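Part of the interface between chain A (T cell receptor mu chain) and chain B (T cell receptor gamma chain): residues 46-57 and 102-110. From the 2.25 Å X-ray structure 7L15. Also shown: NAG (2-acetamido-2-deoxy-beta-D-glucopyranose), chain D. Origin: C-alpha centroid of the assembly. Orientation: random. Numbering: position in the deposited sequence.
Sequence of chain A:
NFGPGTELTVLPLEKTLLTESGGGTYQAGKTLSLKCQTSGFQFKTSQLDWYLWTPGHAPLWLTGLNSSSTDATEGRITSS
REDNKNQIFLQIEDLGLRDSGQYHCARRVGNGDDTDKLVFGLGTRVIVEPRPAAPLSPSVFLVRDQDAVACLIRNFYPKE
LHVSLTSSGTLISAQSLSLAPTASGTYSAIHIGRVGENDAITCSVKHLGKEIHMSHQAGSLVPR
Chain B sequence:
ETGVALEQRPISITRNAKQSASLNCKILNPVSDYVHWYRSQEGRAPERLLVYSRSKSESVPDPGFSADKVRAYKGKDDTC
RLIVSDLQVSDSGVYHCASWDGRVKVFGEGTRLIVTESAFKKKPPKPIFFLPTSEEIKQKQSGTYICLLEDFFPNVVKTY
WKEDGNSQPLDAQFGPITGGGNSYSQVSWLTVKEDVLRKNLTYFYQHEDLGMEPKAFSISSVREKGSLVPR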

ATOM      1  N   SER A  46      -2.262  18.868  26.001  1.00 58.37           N
ATOM      2  CA  SER A  46      -2.705  17.803  25.112  1.00 56.55           C
ATOM      3  C   SER A  46      -1.547  16.910  24.699  1.00 56.60           C
ATOM      4  O   SER A  46      -0.372  17.239  24.862  1.00 59.59           O
ATOM      5  CB  SER A  46      -3.374  18.369  23.860  1.00 50.80           C
ATOM      6  OG  SER A  46      -2.379  18.915  23.004  1.00 51.45           O
ATOM      7  N   GLN A  47      -1.914  15.752  24.159  1.00 51.73           N
ATOM      8  CA  GLN A  47      -0.991  14.778  23.598  1.00 57.59           C
ATOM      9  C   GLN A  47      -1.313  14.607  22.117  1.00 59.97           C
ATOM     10  O   GLN A  47      -2.439  14.234  21.762  1.00 55.23           O
ATOM     11  CB  GLN A  47      -1.099  13.444  24.327  1.00 53.11           C
ATOM     12  CG  GLN A  47      -0.345  12.329  23.615  1.00 53.80           C
ATOM     13  CD  GLN A  47       1.171  12.426  23.823  1.00 71.14           C
ATOM     14  OE1 GLN A  47       1.644  12.664  24.946  1.00 77.57           O
ATOM     15  NE2 GLN A  47       1.935  12.246  22.740  1.00 61.32           N
ATOM     16  N   LEU A  48      -0.319  14.865  21.265  1.00 54.25           N
ATOM     17  CA  LEU A  48      -0.470  14.961  19.820  1.00 50.83           C
ATOM     18  C   LEU A  48       0.619  14.145  19.130  1.00 44.65           C
ATOM     19  O   LEU A  48       1.770  14.153  19.568  1.00 49.86           O
ATOM     20  CB  LEU A  48      -0.383  16.443  19.373  1.00 53.25           C
ATOM     21  CG  LEU A  48      -1.460  17.345  19.980  1.00 51.74           C
ATOM     22  CD1 LEU A  48      -1.403  18.769  19.480  1.00 51.66           C
ATOM     23  CD2 LEU A  48      -2.775  16.750  19.619  1.00 48.60           C
ATOM     24  N   ASP A  49       0.268  13.488  18.017  1.00 45.25           N
ATOM     25  CA  ASP A  49       1.174  12.593  17.295  1.00 42.91           C
ATOM     26  C   ASP A  49       1.003  12.769  15.788  1.00 48.86           C
ATOM     27  O   ASP A  49       0.016  13.331  15.303  1.00 50.36           O
ATOM     28  CB  ASP A  49       0.921  11.111  17.621  1.00 42.04           C
ATOM     29  CG  ASP A  49       0.998  10.796  19.104  1.00 61.52           C
ATOM     30  OD1 ASP A  49       1.777  11.452  19.812  1.00 70.56           O
ATOM     31  OD2 ASP A  49       0.277   9.876  19.558  1.00 68.51           O
ATOM     32  N   TRP A  50       1.956  12.227  15.041  1.00 47.29           N
ATOM     33  CA  TRP A  50       1.875  12.139  13.586  1.00 44.19           C
ATOM     34  C   TRP A  50       1.898  10.674  13.183  1.00 44.50           C
ATOM     35  O   TRP A  50       2.761   9.917  13.645  1.00 45.38           O
ATOM     36  CB  TRP A  50       3.043  12.868  12.924  1.00 37.73           C
ATOM     37  CG  TRP A  50       2.970  14.364  12.998  1.00 47.17           C
ATOM     38  CD1 TRP A  50       3.572  15.180  13.919  1.00 46.50           C
ATOM     39  CD2 TRP A  50       2.275  15.230  12.091  1.00 43.37           C
ATOM     40  NE1 TRP A  50       3.299  16.496  13.631  1.00 43.40           N
ATOM     41  CE2 TRP A  50       2.499  16.550  12.519  1.00 40.39           C
ATOM     42  CE3 TRP A  50       1.489  15.014  10.960  1.00 45.25           C
ATOM     43  CZ2 TRP A  50       1.972  17.641  11.851  1.00 40.97           C
ATOM     44  CZ3 TRP A  50       0.955  16.112  10.296  1.00 37.91           C
ATOM     45  CH2 TRP A  50       1.203  17.405  10.747  1.00 32.14           C
ATOM     46  N   TYR A  51       0.946  10.273  12.335  1.00 43.75           N
ATOM     47  CA  TYR A  51       0.868   8.922  11.790  1.00 37.39           C
ATOM     48  C   TYR A  51       0.915   8.986  10.272  1.00 43.37           C
ATOM     49  O   TYR A  51       0.329   9.892   9.670  1.00 41.45           O
ATOM     50  CB  TYR A  51      -0.419   8.208  12.224  1.00 38.40           C
ATOM     51  CG  TYR A  51      -0.336   7.609  13.593  1.00 44.90           C
ATOM     52  CD1 TYR A  51      -0.392   8.404  14.718  1.00 39.67           C
ATOM     53  CD2 TYR A  51      -0.193   6.236  13.761  1.00 47.80           C
ATOM     54  CE1 TYR A  51      -0.293   7.851  15.985  1.00 45.38           C
ATOM     55  CE2 TYR A  51      -0.094   5.680  15.006  1.00 47.94           C
ATOM     56  CZ  TYR A  51      -0.146   6.490  16.118  1.00 46.11           C
ATOM     57  OH  TYR A  51      -0.050   5.932  17.364  1.00 58.12           O
ATOM     58  N   LEU A  52       1.591   7.998   9.669  1.00 40.54           N
ATOM     59  CA  LEU A  52       1.698   7.830   8.224  1.00 34.58           C
ATOM     60  C   LEU A  52       0.756   6.724   7.747  1.00 42.38           C
ATOM     61  O   LEU A  52       0.931   5.555   8.108  1.00 48.82           O
ATOM     62  CB  LEU A  52       3.137   7.493   7.821  1.00 37.45           C
ATOM     63  CG  LEU A  52       3.308   7.258   6.311  1.00 46.66           C
ATOM     64  CD1 LEU A  52       2.787   8.465   5.493  1.00 33.37           C
ATOM     65  CD2 LEU A  52       4.758   6.930   5.939  1.00 42.08           C
ATOM     66  N   TRP A  53      -0.224   7.087   6.925  1.00 35.35           N
ATOM     67  CA  TRP A  53      -1.176   6.147   6.331  1.00 36.06           C
ATOM     68  C   TRP A  53      -0.814   5.999   4.859  1.00 41.66           C
ATOM     69  O   TRP A  53      -1.240   6.796   4.025  1.00 47.47           O
ATOM     70  CB  TRP A  53      -2.632   6.624   6.486  1.00 35.63           C
ATOM     71  CG  TRP A  53      -3.136   6.574   7.885  1.00 40.95           C
ATOM     72  CD1 TRP A  53      -2.658   7.268   8.956  1.00 40.96           C
ATOM     73  CD2 TRP A  53      -4.236   5.801   8.367  1.00 35.47           C
ATOM     74  NE1 TRP A  53      -3.393   6.970  10.085  1.00 37.55           N
ATOM     75  CE2 TRP A  53      -4.369   6.073   9.744  1.00 41.30           C
ATOM     76  CE3 TRP A  53      -5.121   4.910   7.765  1.00 38.86           C
ATOM     77  CZ2 TRP A  53      -5.337   5.478  10.522  1.00 35.51           C
ATOM     78  CZ3 TRP A  53      -6.083   4.324   8.530  1.00 44.59           C
ATOM     79  CH2 TRP A  53      -6.186   4.606   9.904  1.00 46.05           C
ATOM     80  N   THR A  54      -0.003   4.988   4.540  1.00 45.54           N
ATOM     81  CA  THR A  54       0.267   4.795   3.120  1.00 41.20           C
ATOM     82  C   THR A  54      -0.682   3.736   2.574  1.00 51.24           C
ATOM     83  O   THR A  54      -0.760   2.643   3.141  1.00 54.61           O
ATOM     84  CB  THR A  54       1.707   4.365   2.884  1.00 44.16           C
ATOM     85  OG1 THR A  54       2.603   5.343   3.418  1.00 47.60           O
ATOM     86  CG2 THR A  54       1.972   4.226   1.404  1.00 45.53           C
ATOM     87  N   PRO A  55      -1.395   3.999   1.482  1.00 56.51           N
ATOM     88  CA  PRO A  55      -2.346   3.003   0.979  1.00 60.78           C
ATOM     89  C   PRO A  55      -1.669   1.657   0.799  1.00 56.26           C
ATOM     90  O   PRO A  55      -0.547   1.570   0.306  1.00 54.23           O
ATOM     91  CB  PRO A  55      -2.815   3.606  -0.347  1.00 62.84           C
ATOM     92  CG  PRO A  55      -2.715   5.104  -0.100  1.00 58.90           C
ATOM     93  CD  PRO A  55      -1.462   5.261   0.722  1.00 52.90           C
ATOM     94  N   GLY A  56      -2.330   0.608   1.285  1.00 53.42           N
ATOM     95  CA  GLY A  56      -1.801  -0.735   1.216  1.00 52.08           C
ATOM     96  C   GLY A  56      -0.909  -1.143   2.370  1.00 60.69           C
ATOM     97  O   GLY A  56      -0.522  -2.315   2.443  1.00 63.40           O
ATOM     98  N   HIS A  57      -0.568  -0.225   3.274  1.00 51.70           N
ATOM     99  CA  HIS A  57       0.307  -0.535   4.395  1.00 46.85           C
ATOM    100  C   HIS A  57      -0.434  -0.312   5.705  1.00 48.15           C
ATOM    101  O   HIS A  57      -1.498   0.315   5.751  1.00 46.81           O
ATOM    102  CB  HIS A  57       1.588   0.320   4.381  1.00 58.74           C
ATOM    103  CG  HIS A  57       2.528   0.008   3.260  1.00 62.49           C
ATOM    104  ND1 HIS A  57       2.351   0.497   1.982  1.00 66.20           N
ATOM    105  CD2 HIS A  57       3.664  -0.727   3.229  1.00 67.55           C
ATOM    106  CE1 HIS A  57       3.334   0.066   1.210  1.00 67.86           C
ATOM    107  NE2 HIS A  57       4.145  -0.677   1.943  1.00 67.92           N
TER
ATOM    108  N   GLY B 102       2.153   0.974  24.705  1.00 67.06           N
ATOM    109  CA  GLY B 102       2.718   2.142  25.343  1.00 63.20           C
ATOM    110  C   GLY B 102       2.082   3.405  24.805  1.00 68.41           C
ATOM    111  O   GLY B 102       0.862   3.455  24.613  1.00 64.74           O
ATOM    112  N   ARG B 103       2.886   4.431  24.554  1.00 65.67           N
ATOM    113  CA  ARG B 103       2.365   5.641  23.948  1.00 66.05           C
ATOM    114  C   ARG B 103       2.190   5.503  22.441  1.00 63.78           C
ATOM    115  O   ARG B 103       1.848   6.488  21.786  1.00 59.73           O
ATOM    116  CB  ARG B 103       3.278   6.832  24.277  1.00 74.02           C
ATOM    117  CG  ARG B 103       4.769   6.567  24.075  1.00 91.38           C
ATOM    118  CD  ARG B 103       5.310   7.182  22.780  1.00 97.45           C
ATOM    119  NE  ARG B 103       5.418   8.643  22.839  1.00 99.05           N
ATOM    120  CZ  ARG B 103       4.540   9.486  22.301  1.00 93.19           C
ATOM    121  NH1 ARG B 103       4.728  10.796  22.409  1.00 96.13           N
ATOM    122  NH2 ARG B 103       3.473   9.023  21.656  1.00 83.17           N
ATOM    123  N   VAL B 104       2.405   4.310  21.887  1.00 60.45           N
ATOM    124  CA  VAL B 104       2.390   4.079  20.446  1.00 57.84           C
ATOM    125  C   VAL B 104       1.252   3.128  20.117  1.00 61.81           C
ATOM    126  O   VAL B 104       1.100   2.090  20.773  1.00 66.50           O
ATOM    127  CB  VAL B 104       3.728   3.502  19.954  1.00 61.29           C
ATOM    128  CG1 VAL B 104       3.557   2.817  18.580  1.00 52.46           C
ATOM    129  CG2 VAL B 104       4.767   4.606  19.881  1.00 67.22           C
ATOM    130  N   LYS B 105       0.464   3.472  19.099  1.00 51.82           N
ATOM    131  CA  LYS B 105      -0.597   2.595  18.621  1.00 56.36           C
ATOM    132  C   LYS B 105      -0.123   1.879  17.364  1.00 50.75           C
ATOM    133  O   LYS B 105       0.365   2.520  16.433  1.00 50.17           O
ATOM    134  CB  LYS B 105      -1.886   3.375  18.349  1.00 58.48           C
ATOM    135  CG  LYS B 105      -3.143   2.524  18.466  1.00 58.46           C
ATOM    136  CD  LYS B 105      -4.234   3.257  19.226  1.00 56.79           C
ATOM    137  CE  LYS B 105      -5.559   2.519  19.129  1.00 55.00           C
ATOM    138  NZ  LYS B 105      -6.665   3.254  19.816  1.00 52.37           N
ATOM    139  N   VAL B 106      -0.265   0.555  17.353  1.00 52.07           N
ATOM    140  CA  VAL B 106       0.147  -0.295  16.240  1.00 53.04           C
ATOM    141  C   VAL B 106      -1.098  -0.801  15.525  1.00 50.57           C
ATOM    142  O   VAL B 106      -2.057  -1.246  16.166  1.00 48.85           O
ATOM    143  CB  VAL B 106       1.008  -1.478  16.718  1.00 51.89           C
ATOM    144  CG1 VAL B 106       1.587  -2.203  15.531  1.00 44.67           C
ATOM    145  CG2 VAL B 106       2.109  -1.001  17.652  1.00 59.20           C
ATOM    146  N   PHE B 107      -1.057  -0.767  14.197  1.00 46.23           N
ATOM    147  CA  PHE B 107      -2.208  -1.038  13.349  1.00 51.66           C
ATOM    148  C   PHE B 107      -1.945  -2.235  12.452  1.00 52.76           C
ATOM    149  O   PHE B 107      -0.839  -2.405  11.924  1.00 52.03           O
ATOM    150  CB  PHE B 107      -2.540   0.159  12.432  1.00 39.19           C
ATOM    151  CG  PHE B 107      -3.198   1.307  13.130  1.00 46.99           C
ATOM    152  CD1 PHE B 107      -2.491   2.098  14.024  1.00 40.74           C
ATOM    153  CD2 PHE B 107      -4.533   1.612  12.867  1.00 49.34           C
ATOM    154  CE1 PHE B 107      -3.103   3.163  14.656  1.00 42.62           C
ATOM    155  CE2 PHE B 107      -5.152   2.671  13.488  1.00 44.73           C
ATOM    156  CZ  PHE B 107      -4.438   3.454  14.391  1.00 43.30           C
ATOM    157  N   GLY B 108      -2.978  -3.032  12.245  1.00 52.50           N
ATOM    158  CA  GLY B 108      -2.950  -4.000  11.178  1.00 49.15           C
ATOM    159  C   GLY B 108      -2.905  -3.330   9.819  1.00 54.27           C
ATOM    160  O   GLY B 108      -3.126  -2.128   9.648  1.00 53.53           O
ATOM    161  N   GLU B 109      -2.636  -4.159   8.819  1.00 51.48           N
ATOM    162  CA  GLU B 109      -2.530  -3.694   7.449  1.00 46.18           C
ATOM    163  C   GLU B 109      -3.894  -3.359   6.841  1.00 43.08           C
ATOM    164  O   GLU B 109      -3.945  -2.681   5.822  1.00 39.93           O
ATOM    165  CB  GLU B 109      -1.796  -4.772   6.628  1.00 38.86           C
ATOM    166  CG  GLU B 109      -0.842  -4.239   5.578  1.00 61.40           C
ATOM    167  CD  GLU B 109      -0.083  -5.353   4.866  1.00 76.60           C
ATOM    168  OE1 GLU B 109      -0.677  -5.993   3.970  1.00 77.15           O
ATOM    169  OE2 GLU B 109       1.095  -5.601   5.217  1.00 82.13           O
ATOM    170  N   GLY B 110      -4.992  -3.827   7.424  1.00 53.04           N
ATOM    171  CA  GLY B 110      -6.306  -3.470   6.937  1.00 47.31           C
ATOM    172  C   GLY B 110      -6.926  -4.450   5.959  1.00 52.86           C
ATOM    173  O   GLY B 110      -6.224  -5.038   5.134  1.00 52.65           O
TER
HETATM  174  C1  NAG D 401       4.035  12.936  27.891  1.00 64.72           C
HETATM  175  C2  NAG D 401       3.370  12.761  29.277  1.00 80.73           C
HETATM  176  C3  NAG D 401       4.145  11.753  30.128  1.00 83.85           C
HETATM  177  C4  NAG D 401       4.332  10.453  29.360  1.00 86.49           C
HETATM  178  C5  NAG D 401       5.050  10.765  28.053  1.00 82.09           C
HETATM  179  C6  NAG D 401       5.351   9.548  27.209  1.00 82.41           C
HETATM  180  C7  NAG D 401       2.124  14.727  30.064  1.00 89.55           C
HETATM  181  C8  NAG D 401       2.209  16.045  30.772  1.00 87.39           C
HETATM  182  N2  NAG D 401       3.268  14.043  29.959  1.00 89.94           N
HETATM  183  O3  NAG D 401       3.452  11.497  31.343  1.00 88.70           O
HETATM  184  O4  NAG D 401       5.063   9.509  30.133  1.00 93.94           O
HETATM  185  O5  NAG D 401       4.226  11.641  27.270  1.00 71.91           O
HETATM  186  O6  NAG D 401       4.170   8.874  26.802  1.00 83.99           O
HETATM  187  O7  NAG D 401       1.067  14.298  29.614  1.00 90.92           O

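How do the two backbones lie against each other? The strand of chain A running from around A:Leu48 to A:Trp53 and the short strand of chain B ending at B:Phe107 point in nearly the same direction, 21° apart, but their axes come no closer than 9.8 Å. That is too far for the strands to pair through their backbones, so the space between them is bridged by side chains. A:Gln47, A:Asp49 and A:Tyr51 point their CA-to-CB bonds toward chain B, as the alternation of an extended chain allows, while A:Leu48 turns away. The backbones draw together only at the far end, where the CA atoms of A:His57 and B:Glu109 are 5.2 Å apart.

What satisfies the carboxylate of A:Asp49? Its OD1 accepts twice. Within chain A, A:Gln47 NE2 donates to A:Asp49 OD1 at 3.0 Å; across the interface, B:Arg103 NH2 donates to the same A:Asp49 OD1 at 3.5 Å, a weak hydrogen bond that is also a salt bridge. The carboxylate meets the guanidinium at its edge, near the plane in which the N-H groups lie, and the N-H...O angle of 162° is favourable, so length rather than direction makes the bond weak. The proximity of A:Gln47 NE2 to B:Arg103 NH1, 3.2 Å, should not be mistaken for another bond, since both are donors. A:Gln47 OE1, for its part, is hydrogen-bonded elsewhere in the structure. The sugar lies nearby, with NAG O6 over one face of the guanidinium and 3.4 Å from B:Arg103 CB.

How does a tyrosine reach a backbone across so wide a gap? The CA-to-CB bond of A:Tyr51 points toward chain B, and its hydroxyl accepts a hydrogen bond from the main chain: B:Lys105 N to A:Tyr51 OH is 3.1 Å, with an angle of 151°. A side chain thus supplies the acceptor for this strand amide. The same hydroxyl packs against the base of the lysine side chain, with A:Tyr51 OH 3.3 Å from B:Lys105 CB. Beyond that base the lysine leads away, and its NZ is hydrogen-bonded elsewhere in the structure.

What fills the space beyond the polar contacts? B:Phe107 points toward chain A and meets two aromatic rings, with B:Phe107 CE1 3.9 Å from A:Tyr51 CE2 and B:Phe107 CE2 4.1 Å from A:Trp53 CZ2. Both pairs are oblique, their planes at 69° and 64°, and the contacts are apolar and need no donor or acceptor. After the strand, a type II turn from A:Thr54 to A:His57 is closed by A:His57 N donating to A:Thr54 O at 2.9 Å. A:Gly56, whose positive phi suits glycine, presents its carbonyl to chain B: A:Gly56 O lies 3.7 Å from B:Glu109 CG, packing against a methylene rather than a donor.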